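Local coordinates for galactose-1-phosphate uridylyltransferase (Pyrobaculum aerophilum str. IM2, PDB 6K9Z), which probably transfers uridylyl groups between UDP-glucose and hexose 1-phosphates, as other zinc-binding galactose-1-phosphate uridylyltransferases do, at residues L48-P53 against S77-E82; F122-N127 against P139-Y144; I248-Q253 against H266-G271. The protein carries 1 engineered substitution. One frame throughout, in Å; residues are numbered along the deposited sequence.

The three contacts are antiparallel strand pairs of one nine-stranded sheet, the half-barrel of this enzyme, and all are largely buried. Interaction 1 lies at the sheet's outer strand, where 46-49 gives way to a loop; its chemistry is polar, built on UDP, waters and an asparagine. Interaction 2, next in the sheet, shares the same UDP but is mostly aromatic, and Arg126 in it forms a salt bridge with Glu82 of interaction 1. Interaction 3 sits nearest the chain centre, joined to interaction 2 by backbone bonds between 122-127 and 248-253; it holds iron instead of nucleotide. Interactions 2 and 3 also meet the second subunit, whereas interaction 1 does not.

Interaction 1 (L48-P53 against S77-E82); sequences LPNRYP and SLVVVE. With UDP (uridine-5'-diphosphate), chain G.
Part of the UDP pocket is built where the edge strand ending at Pro49 runs antiparallel to strand 76-81, with Leu48 and Val79 as a hydrogen-bonded pair. Leu48 N donates to Val79 O, and Val79 N returns a nearly straight bond to Leu48 O at 2.8 Å. The leucine CG is placed between the backbone N and the carbonyl carbon (chi1 62°), and the side chain lies beside Val79, its CD1 4.1 Å from Val79 CB, while CD2 reaches Val81 CG2. One residue past the strand, Asn50 N still bonds Ser77 O at 2.8 Å, continuing the pairing into the loop.

Asn50 OD1 accepts from Tyr52 N at 2.9 Å on a lone pair in the amide plane, which closes an Asx turn and fixes the rotation of the amide. CG, anti to the backbone N (chi1 -166°), carries the amide to the ribose, where OD1 accepts from UDP O2' at 2.7 Å and ND2 donates to UDP O3', so one side chain grips both hydroxyls. Arg51 N donates almost straight to UDP O2 of the uracil at 3.0 Å, and Val79 CG2 packs near the same oxygen. Tyr52 presents its ring edge to UDP O2', with Arg51 CG lying over the centre of one ring face.

Two waters tie Ser77 OG into the site. One accepts from Ser77 OG and Asn50 ND2 and donates to Leu78 O; the other donates to Ser77 OG, Tyr52 O and the phosphate oxygen UDP O2B, the last at 2.7 Å. Strand 140-146 flanks strand 76-81 on its other edge, where Leu78 and Val80 bond Ile143 and Ser141 through their backbones, and Gln142 touches Asn50.

Interaction 2 (F122-N127 against P139-Y144); sequences FLFFRN and PFSQIY. Engineered in segment 139-144: Phe140 (natural residue His). With UDP (uridine-5'-diphosphate), chain G.
Phe125 and Tyr144 meet in a T-shaped (edge-to-face) pair, ring centroids 5.0 Å apart and planes at 71°. The Phe125 edge points at the tyrosine face, with CE1 above its centre. Phe125 CG, between the backbone N and the carbonyl carbon (chi1 65°), leans the ring toward the partner strand, where Gln142 CB makes a CH-pi contact with one face, 3.9 Å from the centroid. On the reverse face of the sheet, Ile143 CG2 lies over the Phe122 ring, 3.8 Å from its centroid, while Ile143 CG1 packs on Phe124 CD1. Phe124 also turns its CE1 edge to Ser141 OG, a hydroxyl that is hydrogen-bonded to Glu82.

Strands 121-128 and 140-146 form a beta hairpin in the half-barrel. Leu123 pairs with Tyr144, and Phe125 with Gln142, each through two backbone bonds; Leu123 N to Tyr144 O is 2.8 Å. Strands 76-81 and 247-252 flank the hairpin, helix 96-114 covers Phe122 and Phe124, and the second subunit packs on Leu123 and Phe125.

Toward the ligand, Tyr144 OH donates to the phosphate oxygen UDP O2B at 2.7 Å, in the plane of the ring. An alanine in place of Tyr144 would probably leave that oxygen without its hydroxyl donor and the Phe125 edge without the aromatic face it meets. Phe140 is an engineered substitution for the histidine predicted to carry the UMP intermediate; its ring approaches UDP obliquely and also meets Phe32.

At the polar end, the extended Arg126 places its guanidinium beside Pro139 CB and in a salt bridge to Glu82. One water donates to both Phe140 O and Asn127 O at 2.7 Å, and another accepts from Asn127 N. The Asn127 side chain instead binds Gly284 N of the second subunit.

Interaction 3 (I248-Q253 against H266-G271); sequences IMVLHQ and HFEIYG. With FE (Fe (III) ion), chain E.
An iron(III) site spans this antiparallel strand pair: His252 ND1 and His266 NE2 each bind the iron at 2.2 Å, Glu268 OE1 does so at 2.3 Å, and a water and Glu156 complete the coordination. The imidazoles stand almost perpendicular (86°). His266 CG, set between the backbone N and the carbonyl carbon (chi1 47°), brings the ring back toward the neighbouring strand, where His252 CB lies over one face, 3.7 Å from the centroid, in a CH-pi contact. Second-shell bonds would help hold the ligands: Tyr270 OH donates to Glu268 OE2 at 2.6 Å, His266 ND1 bonds His264 O, and His252 NE2 bonds Gly288 O of the second subunit.

Three hydrogen-bonded pairs, Ile248-Tyr270, Val250-Glu268 and His252-His266, run through six backbone bonds. The opposite face is apolar: Leu251 CD1 sits over the centre of the Phe267 ring, 3.9 Å from the centroid, and Met249 SD makes an oblique Met-aromatic contact with that ring while packing on Ile269 CG1 at 3.9 Å.

Helix 220-240 covers Met249, Phe267 and Ile269 on this apolar face, while Gly288 of the second subunit packs on Val250 and Tyr270 of the metal face. In the sheet, strand 247-252 is flanked by 121-128 and strand 266-271 by 202-208.

Interaction 1 (L48-P53 against S77-E82)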
loop_
_atom_site.group_PDB
_atom_site.type_symbol
_atom_site.label_atom_id
_atom_site.label_comp_id
_atom_site.label_asym_id
_atom_site.label_seq_id
_atom_site.Cartn_x
_atom_site.Cartn_y
_atom_site.Cartn_z
ATOM N N LEU A 48 -18.906 12.288 14.261
ATOM C CA LEU A 48 -18.332 12.812 15.506
ATOM C C LEU A 48 -16.823 12.822 15.439
ATOM O O LEU A 48 -16.219 12.145 14.609
ATOM C CB LEU A 48 -18.866 12.034 16.703
ATOM C CG LEU A 48 -18.577 10.557 16.809
ATOM C CD1 LEU A 48 -17.169 10.338 17.341
ATOM C CD2 LEU A 48 -19.562 9.980 17.818
ATOM N N PRO A 49 -16.233 13.725 16.219
ATOM C CA PRO A 49 -14.789 13.923 16.187
ATOM C C PRO A 49 -14.044 12.641 16.578
ATOM O O PRO A 49 -14.468 11.977 17.495
ATOM C CB PRO A 49 -14.536 14.997 17.253
ATOM C CG PRO A 49 -15.821 15.780 17.300
ATOM C CD PRO A 49 -16.895 14.752 17.026
ATOM N N ASN A 50 -12.981 12.312 15.845
ATOM C CA ASN A 50 -12.168 11.122 16.200
ATOM C C ASN A 50 -11.452 11.430 17.521
ATOM O O ASN A 50 -10.943 12.545 17.656
ATOM C CB ASN A 50 -11.177 10.762 15.095
ATOM C CG ASN A 50 -10.577 9.385 15.270
ATOM O OD1 ASN A 50 -9.917 9.113 16.268
ATOM N ND2 ASN A 50 -10.807 8.510 14.307
ATOM N N ARG A 51 -11.401 10.460 18.436
ATOM C CA ARG A 51 -10.747 10.625 19.762
ATOM C C ARG A 51 -9.251 10.901 19.561
ATOM O O ARG A 51 -8.671 11.654 20.363
ATOM C CB ARG A 51 -11.022 9.394 20.632
ATOM C CG ARG A 51 -9.904 9.042 21.602
ATOM C CD ARG A 51 -10.392 8.141 22.720
ATOM N NE ARG A 51 -11.349 8.824 23.578
ATOM C CZ ARG A 51 -11.047 9.399 24.734
ATOM N NH1 ARG A 51 -11.987 10.006 25.437
ATOM N NH2 ARG A 51 -9.805 9.369 25.179
ATOM N N TYR A 52 -8.643 10.261 18.562
ATOM C CA TYR A 52 -7.203 10.459 18.252
ATOM C C TYR A 52 -7.126 11.000 16.825
ATOM O O TYR A 52 -6.940 10.210 15.890
ATOM C CB TYR A 52 -6.454 9.136 18.405
ATOM C CG TYR A 52 -6.751 8.428 19.701
ATOM C CD1 TYR A 52 -6.175 8.849 20.888
ATOM C CD2 TYR A 52 -7.633 7.363 19.750
ATOM C CE1 TYR A 52 -6.452 8.217 22.087
ATOM C CE2 TYR A 52 -7.920 6.718 20.941
ATOM C CZ TYR A 52 -7.328 7.149 22.114
ATOM O OH TYR A 52 -7.605 6.526 23.294
ATOM N N PRO A 53 -7.243 12.323 16.683
ATOM C CA PRO A 53 -7.294 12.918 15.355
ATOM C C PRO A 53 -5.926 13.121 14.708
ATOM O O PRO A 53 -5.001 13.587 15.365
ATOM C CB PRO A 53 -7.967 14.262 15.601
ATOM C CG PRO A 53 -7.616 14.620 17.013
ATOM C CD PRO A 53 -7.478 13.300 17.751
ATOM N N SER A 77 -10.744 15.010 11.595
ATOM C CA SER A 77 -10.819 13.532 11.514
ATOM C C SER A 77 -12.109 13.125 12.224
ATOM O O SER A 77 -12.278 13.509 13.394
ATOM C CB SER A 77 -9.635 12.910 12.105
ATOM O OG SER A 77 -9.828 11.517 12.137
ATOM N N LEU A 78 -13.033 12.536 11.457
ATOM C CA LEU A 78 -14.407 12.250 11.884
ATOM C C LEU A 78 -14.682 10.747 11.774
ATOM O O LEU A 78 -14.152 10.076 10.882
ATOM C CB LEU A 78 -15.387 13.050 11.019
ATOM C CG LEU A 78 -15.208 14.570 10.988
ATOM C CD1 LEU A 78 -16.200 15.166 9.973
ATOM C CD2 LEU A 78 -15.408 15.178 12.337
ATOM N N VAL A 79 -15.515 10.278 12.665
ATOM C CA VAL A 79 -16.071 8.908 12.673
ATOM C C VAL A 79 -17.521 9.030 12.265
ATOM O O VAL A 79 -18.273 9.838 12.843
ATOM C CB VAL A 79 -15.908 8.216 14.032
ATOM C CG1 VAL A 79 -16.564 6.853 14.005
ATOM C CG2 VAL A 79 -14.452 8.110 14.413
ATOM N N VAL A 80 -17.904 8.218 11.296
ATOM C CA VAL A 80 -19.316 8.095 10.853
ATOM C C VAL A 80 -19.848 6.829 11.547
ATOM O O VAL A 80 -19.482 5.714 11.084
ATOM C CB VAL A 80 -19.400 7.970 9.332
ATOM C CG1 VAL A 80 -20.847 7.778 8.851
ATOM C CG2 VAL A 80 -18.712 9.152 8.627
ATOM N N VAL A 81 -20.677 7.004 12.564
ATOM C CA VAL A 81 -21.366 5.876 13.234
ATOM C C VAL A 81 -22.588 5.601 12.379
ATOM O O VAL A 81 -23.520 6.435 12.360
ATOM C CB VAL A 81 -21.683 6.144 14.704
ATOM C CG1 VAL A 81 -22.141 4.879 15.408
ATOM C CG2 VAL A 81 -20.534 6.788 15.439
ATOM N N GLU A 82 -22.589 4.445 11.738
ATOM C CA GLU A 82 -23.472 4.106 10.606
ATOM C C GLU A 82 -24.877 3.672 11.038
ATOM O O GLU A 82 -25.736 3.653 10.172
ATOM C CB GLU A 82 -22.797 3.033 9.781
ATOM C CG GLU A 82 -21.595 3.572 9.033
ATOM C CD GLU A 82 -20.778 2.457 8.382
ATOM O OE1 GLU A 82 -21.088 1.278 8.679
ATOM O OE2 GLU A 82 -19.977 2.768 7.474
HETATM N N1 UDP G . -11.982 5.795 17.705
HETATM C C2 UDP G . -12.563 6.898 18.344
HETATM N N3 UDP G . -12.885 6.855 19.633
HETATM C C4 UDP G . -12.617 5.771 20.330
HETATM C C5 UDP G . -12.026 4.676 19.764
HETATM C C6 UDP G . -11.707 4.731 18.429
HETATM O O2 UDP G . -12.841 7.915 17.776
HETATM O O4 UDP G . -12.917 5.728 21.509
HETATM C "C1'" UDP G . -11.554 5.790 16.320
HETATM C "C2'" UDP G . -10.045 5.605 16.479
HETATM O "O2'" UDP G . -9.298 6.645 17.072
HETATM C "C3'" UDP G . -9.591 5.326 15.080
HETATM C "C4'" UDP G . -10.690 4.497 14.572
HETATM O "O4'" UDP G . -11.762 4.639 15.514
HETATM O "O3'" UDP G . -9.379 6.449 14.294
HETATM C "C5'" UDP G . -9.912 3.196 14.510
HETATM O "O5'" UDP G . -8.819 3.264 13.557
HETATM P PA UDP G . -7.329 3.973 13.573
HETATM O O1A UDP G . -6.665 3.958 14.933
HETATM O O2A UDP G . -6.519 3.101 12.668
HETATM O O3A UDP G . -7.547 5.468 12.955
HETATM P PB UDP G . -6.720 6.786 12.932
HETATM O O1B UDP G . -6.669 7.060 14.304
HETATM O O2B UDP G . -7.448 7.774 12.122
HETATM O O3B UDP G . -5.431 6.476 12.442
HETATM O O HOH W 1 -11.548 9.527 11.527
HETATM O O HOH W 2 -7.752 10.220 13.203
#

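Interaction 2 (F122-N127 against P139-Y144)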
loop_
_atom_site.group_PDB
_atom_site.type_symbol
_atom_site.label_atom_id
_atom_site.label_comp_id
_atom_site.label_asym_id
_atom_site.label_seq_id
_atom_site.Cartn_x
_atom_site.Cartn_y
_atom_site.Cartn_z
ATOM N N PHE A 122 -11.783 15.991 0.920
ATOM C CA PHE A 122 -12.710 15.247 1.790
ATOM C C PHE A 122 -12.502 13.772 1.448
ATOM O O PHE A 122 -12.949 13.337 0.369
ATOM C CB PHE A 122 -14.135 15.752 1.578
ATOM C CG PHE A 122 -15.164 15.145 2.506
ATOM C CD1 PHE A 122 -15.723 13.906 2.215
ATOM C CD2 PHE A 122 -15.648 15.874 3.589
ATOM C CE1 PHE A 122 -16.734 13.390 3.024
ATOM C CE2 PHE A 122 -16.680 15.369 4.365
ATOM C CZ PHE A 122 -17.250 14.131 4.057
ATOM N N LEU A 123 -11.852 13.018 2.342
ATOM C CA LEU A 123 -11.555 11.592 2.114
ATOM C C LEU A 123 -12.501 10.748 2.994
ATOM O O LEU A 123 -12.314 10.726 4.236
ATOM C CB LEU A 123 -10.103 11.262 2.462
ATOM C CG LEU A 123 -9.730 9.783 2.254
ATOM C CD1 LEU A 123 -9.717 9.427 0.762
ATOM C CD2 LEU A 123 -8.374 9.474 2.864
ATOM N N PHE A 124 -13.439 10.035 2.371
ATOM C CA PHE A 124 -14.345 9.066 3.043
ATOM C C PHE A 124 -13.811 7.651 2.797
ATOM O O PHE A 124 -13.571 7.308 1.616
ATOM C CB PHE A 124 -15.747 9.250 2.462
ATOM C CG PHE A 124 -16.770 8.280 2.960
ATOM C CD1 PHE A 124 -17.065 8.202 4.287
ATOM C CD2 PHE A 124 -17.539 7.534 2.084
ATOM C CE1 PHE A 124 -17.979 7.298 4.768
ATOM C CE2 PHE A 124 -18.507 6.651 2.560
ATOM C CZ PHE A 124 -18.716 6.526 3.914
ATOM N N PHE A 125 -13.641 6.851 3.843
ATOM C CA PHE A 125 -13.141 5.471 3.685
ATOM C C PHE A 125 -13.741 4.586 4.761
ATOM O O PHE A 125 -14.276 5.090 5.740
ATOM C CB PHE A 125 -11.616 5.390 3.650
ATOM C CG PHE A 125 -10.919 5.792 4.908
ATOM C CD1 PHE A 125 -10.688 7.131 5.179
ATOM C CD2 PHE A 125 -10.526 4.835 5.833
ATOM C CE1 PHE A 125 -10.004 7.503 6.325
ATOM C CE2 PHE A 125 -9.882 5.205 6.996
ATOM C CZ PHE A 125 -9.624 6.537 7.257
ATOM N N ARG A 126 -13.667 3.272 4.513
ATOM C CA ARG A 126 -14.223 2.307 5.452
ATOM C C ARG A 126 -13.271 1.129 5.475
ATOM O O ARG A 126 -12.977 0.598 4.419
ATOM C CB ARG A 126 -15.642 1.929 5.051
ATOM C CG ARG A 126 -16.397 1.106 6.103
ATOM C CD ARG A 126 -17.828 0.751 5.619
ATOM N NE ARG A 126 -18.704 0.466 6.733
ATOM C CZ ARG A 126 -18.781 -0.712 7.381
ATOM N NH1 ARG A 126 -18.044 -1.753 6.994
ATOM N NH2 ARG A 126 -19.531 -0.827 8.473
ATOM N N ASN A 127 -12.872 0.716 6.675
ATOM C CA ASN A 127 -12.112 -0.543 6.859
ATOM C C ASN A 127 -13.042 -1.549 7.530
ATOM O O ASN A 127 -13.702 -1.174 8.501
ATOM C CB ASN A 127 -10.865 -0.336 7.717
ATOM C CG ASN A 127 -9.912 0.636 7.064
ATOM O OD1 ASN A 127 -9.618 0.480 5.877
ATOM N ND2 ASN A 127 -9.407 1.594 7.845
ATOM N N PRO A 139 -20.484 -0.925 13.495
ATOM C CA PRO A 139 -20.353 -0.457 12.121
ATOM C C PRO A 139 -20.022 1.035 12.095
ATOM O O PRO A 139 -20.768 1.839 12.640
ATOM C CB PRO A 139 -21.734 -0.661 11.502
ATOM C CG PRO A 139 -22.305 -1.779 12.301
ATOM C CD PRO A 139 -21.820 -1.512 13.713
ATOM N N PHE A 140 -18.930 1.368 11.424
ATOM C CA PHE A 140 -18.491 2.778 11.277
ATOM C C PHE A 140 -17.590 2.895 10.049
ATOM O O PHE A 140 -16.935 1.920 9.606
ATOM C CB PHE A 140 -17.789 3.320 12.524
ATOM C CG PHE A 140 -16.386 2.814 12.704
ATOM C CD1 PHE A 140 -16.164 1.588 13.297
ATOM C CD2 PHE A 140 -15.297 3.533 12.257
ATOM C CE1 PHE A 140 -14.879 1.094 13.448
ATOM C CE2 PHE A 140 -14.006 3.036 12.396
ATOM C CZ PHE A 140 -13.804 1.816 12.980
ATOM N N SER A 141 -17.498 4.132 9.603
ATOM C CA SER A 141 -16.555 4.582 8.557
ATOM C C SER A 141 -15.852 5.865 9.053
ATOM O O SER A 141 -16.153 6.335 10.133
ATOM C CB SER A 141 -17.283 4.715 7.218
ATOM O OG SER A 141 -18.572 5.267 7.344
ATOM N N GLN A 142 -14.991 6.431 8.230
ATOM C CA GLN A 142 -14.120 7.533 8.648
ATOM C C GLN A 142 -14.148 8.604 7.564
ATOM O O GLN A 142 -14.253 8.285 6.383
ATOM C CB GLN A 142 -12.694 7.038 8.948
ATOM C CG GLN A 142 -12.588 6.127 10.186
ATOM C CD GLN A 142 -11.155 5.894 10.579
ATOM O OE1 GLN A 142 -10.411 6.807 11.006
ATOM N NE2 GLN A 142 -10.757 4.654 10.446
ATOM N N ILE A 143 -13.990 9.841 8.009
ATOM C CA ILE A 143 -13.702 10.987 7.114
ATOM C C ILE A 143 -12.425 11.696 7.594
ATOM O O ILE A 143 -12.343 12.028 8.786
ATOM C CB ILE A 143 -14.879 11.973 7.122
ATOM C CG1 ILE A 143 -16.186 11.359 6.603
ATOM C CG2 ILE A 143 -14.486 13.199 6.298
ATOM C CD1 ILE A 143 -17.437 12.047 7.103
ATOM N N TYR A 144 -11.495 11.968 6.682
ATOM C CA TYR A 144 -10.404 12.926 6.930
ATOM C C TYR A 144 -10.692 14.117 6.035
ATOM O O TYR A 144 -10.818 13.937 4.803
ATOM C CB TYR A 144 -9.033 12.368 6.592
ATOM C CG TYR A 144 -8.500 11.199 7.385
ATOM C CD1 TYR A 144 -8.978 10.838 8.645
ATOM C CD2 TYR A 144 -7.452 10.445 6.847
ATOM C CE1 TYR A 144 -8.435 9.775 9.343
ATOM C CE2 TYR A 144 -6.896 9.389 7.550
ATOM C CZ TYR A 144 -7.385 9.054 8.799
ATOM O OH TYR A 144 -6.887 8.008 9.503
HETATM N N1 UDP G . -11.982 5.795 17.705
HETATM C C2 UDP G . -12.563 6.898 18.344
HETATM N N3 UDP G . -12.885 6.855 19.633
HETATM C C4 UDP G . -12.617 5.771 20.330
HETATM C C5 UDP G . -12.026 4.676 19.764
HETATM C C6 UDP G . -11.707 4.731 18.429
HETATM O O2 UDP G . -12.841 7.915 17.776
HETATM O O4 UDP G . -12.917 5.728 21.509
HETATM C "C1'" UDP G . -11.554 5.790 16.320
HETATM C "C2'" UDP G . -10.045 5.605 16.479
HETATM O "O2'" UDP G . -9.298 6.645 17.072
HETATM C "C3'" UDP G . -9.591 5.326 15.080
HETATM C "C4'" UDP G . -10.690 4.497 14.572
HETATM O "O4'" UDP G . -11.762 4.639 15.514
HETATM O "O3'" UDP G . -9.379 6.449 14.294
HETATM C "C5'" UDP G . -9.912 3.196 14.510
HETATM O "O5'" UDP G . -8.819 3.264 13.557
HETATM P PA UDP G . -7.329 3.973 13.573
HETATM O O1A UDP G . -6.665 3.958 14.933
HETATM O O2A UDP G . -6.519 3.101 12.668
HETATM O O3A UDP G . -7.547 5.468 12.955
HETATM P PB UDP G . -6.720 6.786 12.932
HETATM O O1B UDP G . -6.669 7.060 14.304
HETATM O O2B UDP G . -7.448 7.774 12.122
HETATM O O3B UDP G . -5.431 6.476 12.442
HETATM O O HOH W 3 -13.697 2.230 8.994
HETATM O O HOH W 4 -16.072 -0.607 9.657
#

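Interaction 3 (I248-Q253 against H266-G271)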
loop_
_atom_site.group_PDB
_atom_site.type_symbol
_atom_site.label_atom_id
_atom_site.label_comp_id
_atom_site.label_asym_id
_atom_site.label_seq_id
_atom_site.Cartn_x
_atom_site.Cartn_y
_atom_site.Cartn_z
ATOM N N ILE A 248 -11.733 -3.072 2.197
ATOM C CA ILE A 248 -11.423 -1.637 2.263
ATOM C C ILE A 248 -12.326 -0.980 1.239
ATOM O O ILE A 248 -12.428 -1.492 0.127
ATOM C CB ILE A 248 -9.959 -1.402 1.948
ATOM C CG1 ILE A 248 -9.099 -1.991 3.070
ATOM C CG2 ILE A 248 -9.701 0.056 1.683
ATOM C CD1 ILE A 248 -7.800 -2.547 2.602
ATOM N N MET A 249 -12.930 0.122 1.615
ATOM C CA MET A 249 -13.669 0.970 0.644
ATOM C C MET A 249 -13.196 2.417 0.735
ATOM O O MET A 249 -12.973 2.890 1.844
ATOM C CB MET A 249 -15.163 0.916 0.914
ATOM C CG MET A 249 -15.927 1.820 -0.035
ATOM S SD MET A 249 -17.686 1.373 -0.048
ATOM C CE MET A 249 -18.157 2.154 1.487
ATOM N N VAL A 250 -12.954 3.046 -0.413
ATOM C CA VAL A 250 -12.500 4.449 -0.451
ATOM C C VAL A 250 -13.279 5.152 -1.560
ATOM O O VAL A 250 -13.536 4.579 -2.578
ATOM C CB VAL A 250 -10.968 4.538 -0.628
ATOM C CG1 VAL A 250 -10.507 3.932 -1.931
ATOM C CG2 VAL A 250 -10.416 5.946 -0.427
ATOM N N LEU A 251 -13.618 6.388 -1.292
ATOM C CA LEU A 251 -14.247 7.306 -2.266
ATOM C C LEU A 251 -13.161 8.156 -2.921
ATOM O O LEU A 251 -12.544 8.965 -2.230
ATOM C CB LEU A 251 -15.255 8.202 -1.560
ATOM C CG LEU A 251 -15.872 9.306 -2.433
ATOM C CD1 LEU A 251 -16.451 8.688 -3.704
ATOM C CD2 LEU A 251 -16.939 10.071 -1.648
ATOM N N HIS A 252 -12.964 7.992 -4.209
ATOM C CA HIS A 252 -12.052 8.811 -5.043
ATOM C C HIS A 252 -12.941 9.879 -5.679
ATOM O O HIS A 252 -13.764 9.514 -6.529
ATOM C CB HIS A 252 -11.375 7.913 -6.070
ATOM C CG HIS A 252 -10.280 7.100 -5.487
ATOM N ND1 HIS A 252 -9.522 6.232 -6.258
ATOM C CD2 HIS A 252 -9.760 7.101 -4.241
ATOM C CE1 HIS A 252 -8.592 5.696 -5.477
ATOM N NE2 HIS A 252 -8.697 6.180 -4.230
ATOM N N GLN A 253 -12.767 11.130 -5.250
ATOM C CA GLN A 253 -13.524 12.253 -5.846
ATOM C C GLN A 253 -12.562 13.405 -6.111
ATOM O O GLN A 253 -11.398 13.388 -5.709
ATOM C CB GLN A 253 -14.707 12.610 -4.961
ATOM C CG GLN A 253 -14.334 13.188 -3.614
ATOM C CD GLN A 253 -15.544 13.683 -2.857
ATOM O OE1 GLN A 253 -16.461 14.235 -3.442
ATOM N NE2 GLN A 253 -15.552 13.521 -1.546
ATOM N N HIS A 266 -15.723 7.865 -7.906
ATOM C CA HIS A 266 -15.988 6.400 -7.902
ATOM C C HIS A 266 -15.642 5.878 -6.511
ATOM O O HIS A 266 -14.697 6.459 -5.878
ATOM C CB HIS A 266 -15.198 5.682 -9.007
ATOM C CG HIS A 266 -13.751 6.089 -9.084
ATOM N ND1 HIS A 266 -13.332 7.301 -9.658
ATOM C CD2 HIS A 266 -12.629 5.452 -8.705
ATOM C CE1 HIS A 266 -12.007 7.373 -9.595
ATOM N NE2 HIS A 266 -11.542 6.247 -9.080
ATOM N N PHE A 267 -16.325 4.828 -6.072
ATOM C CA PHE A 267 -15.945 4.046 -4.889
ATOM C C PHE A 267 -15.043 2.900 -5.348
ATOM O O PHE A 267 -15.377 2.245 -6.349
ATOM C CB PHE A 267 -17.159 3.545 -4.131
ATOM C CG PHE A 267 -17.947 4.641 -3.462
ATOM C CD1 PHE A 267 -18.865 5.384 -4.204
ATOM C CD2 PHE A 267 -17.758 4.943 -2.135
ATOM C CE1 PHE A 267 -19.632 6.372 -3.588
ATOM C CE2 PHE A 267 -18.550 5.897 -1.522
ATOM C CZ PHE A 267 -19.410 6.673 -2.256
ATOM N N GLU A 268 -13.900 2.720 -4.668
ATOM C CA GLU A 268 -13.073 1.509 -4.881
ATOM C C GLU A 268 -13.297 0.611 -3.665
ATOM O O GLU A 268 -13.158 1.078 -2.525
ATOM C CB GLU A 268 -11.612 1.824 -5.172
ATOM C CG GLU A 268 -11.393 2.772 -6.319
ATOM C CD GLU A 268 -9.970 2.931 -6.776
ATOM O OE1 GLU A 268 -9.782 3.395 -7.908
ATOM O OE2 GLU A 268 -9.070 2.634 -5.971
ATOM N N ILE A 269 -13.560 -0.665 -3.925
ATOM C CA ILE A 269 -13.678 -1.670 -2.860
ATOM C C ILE A 269 -12.614 -2.748 -3.112
ATOM O O ILE A 269 -12.618 -3.343 -4.217
ATOM C CB ILE A 269 -15.102 -2.246 -2.833
ATOM C CG1 ILE A 269 -16.193 -1.225 -2.544
ATOM C CG2 ILE A 269 -15.175 -3.371 -1.834
ATOM C CD1 ILE A 269 -17.564 -1.704 -3.003
ATOM N N TYR A 270 -11.797 -3.016 -2.096
ATOM C CA TYR A 270 -10.714 -4.023 -2.112
ATOM C C TYR A 270 -11.137 -5.123 -1.159
ATOM O O TYR A 270 -10.987 -4.925 0.005
ATOM C CB TYR A 270 -9.381 -3.415 -1.721
ATOM C CG TYR A 270 -9.036 -2.089 -2.331
ATOM C CD1 TYR A 270 -9.397 -1.726 -3.608
ATOM C CD2 TYR A 270 -8.248 -1.212 -1.609
ATOM C CE1 TYR A 270 -9.002 -0.521 -4.168
ATOM C CE2 TYR A 270 -7.859 0.019 -2.116
ATOM C CZ TYR A 270 -8.273 0.379 -3.402
ATOM O OH TYR A 270 -7.886 1.600 -3.879
ATOM N N GLY A 271 -11.716 -6.209 -1.678
ATOM C CA GLY A 271 -11.958 -7.428 -0.895
ATOM C C GLY A 271 -10.685 -8.198 -0.748
ATOM O O GLY A 271 -10.007 -8.454 -1.795
HETATM FE FE FE E . -9.532 5.596 -8.408
HETATM O O HOH W 5 -9.147 4.670 -10.406
#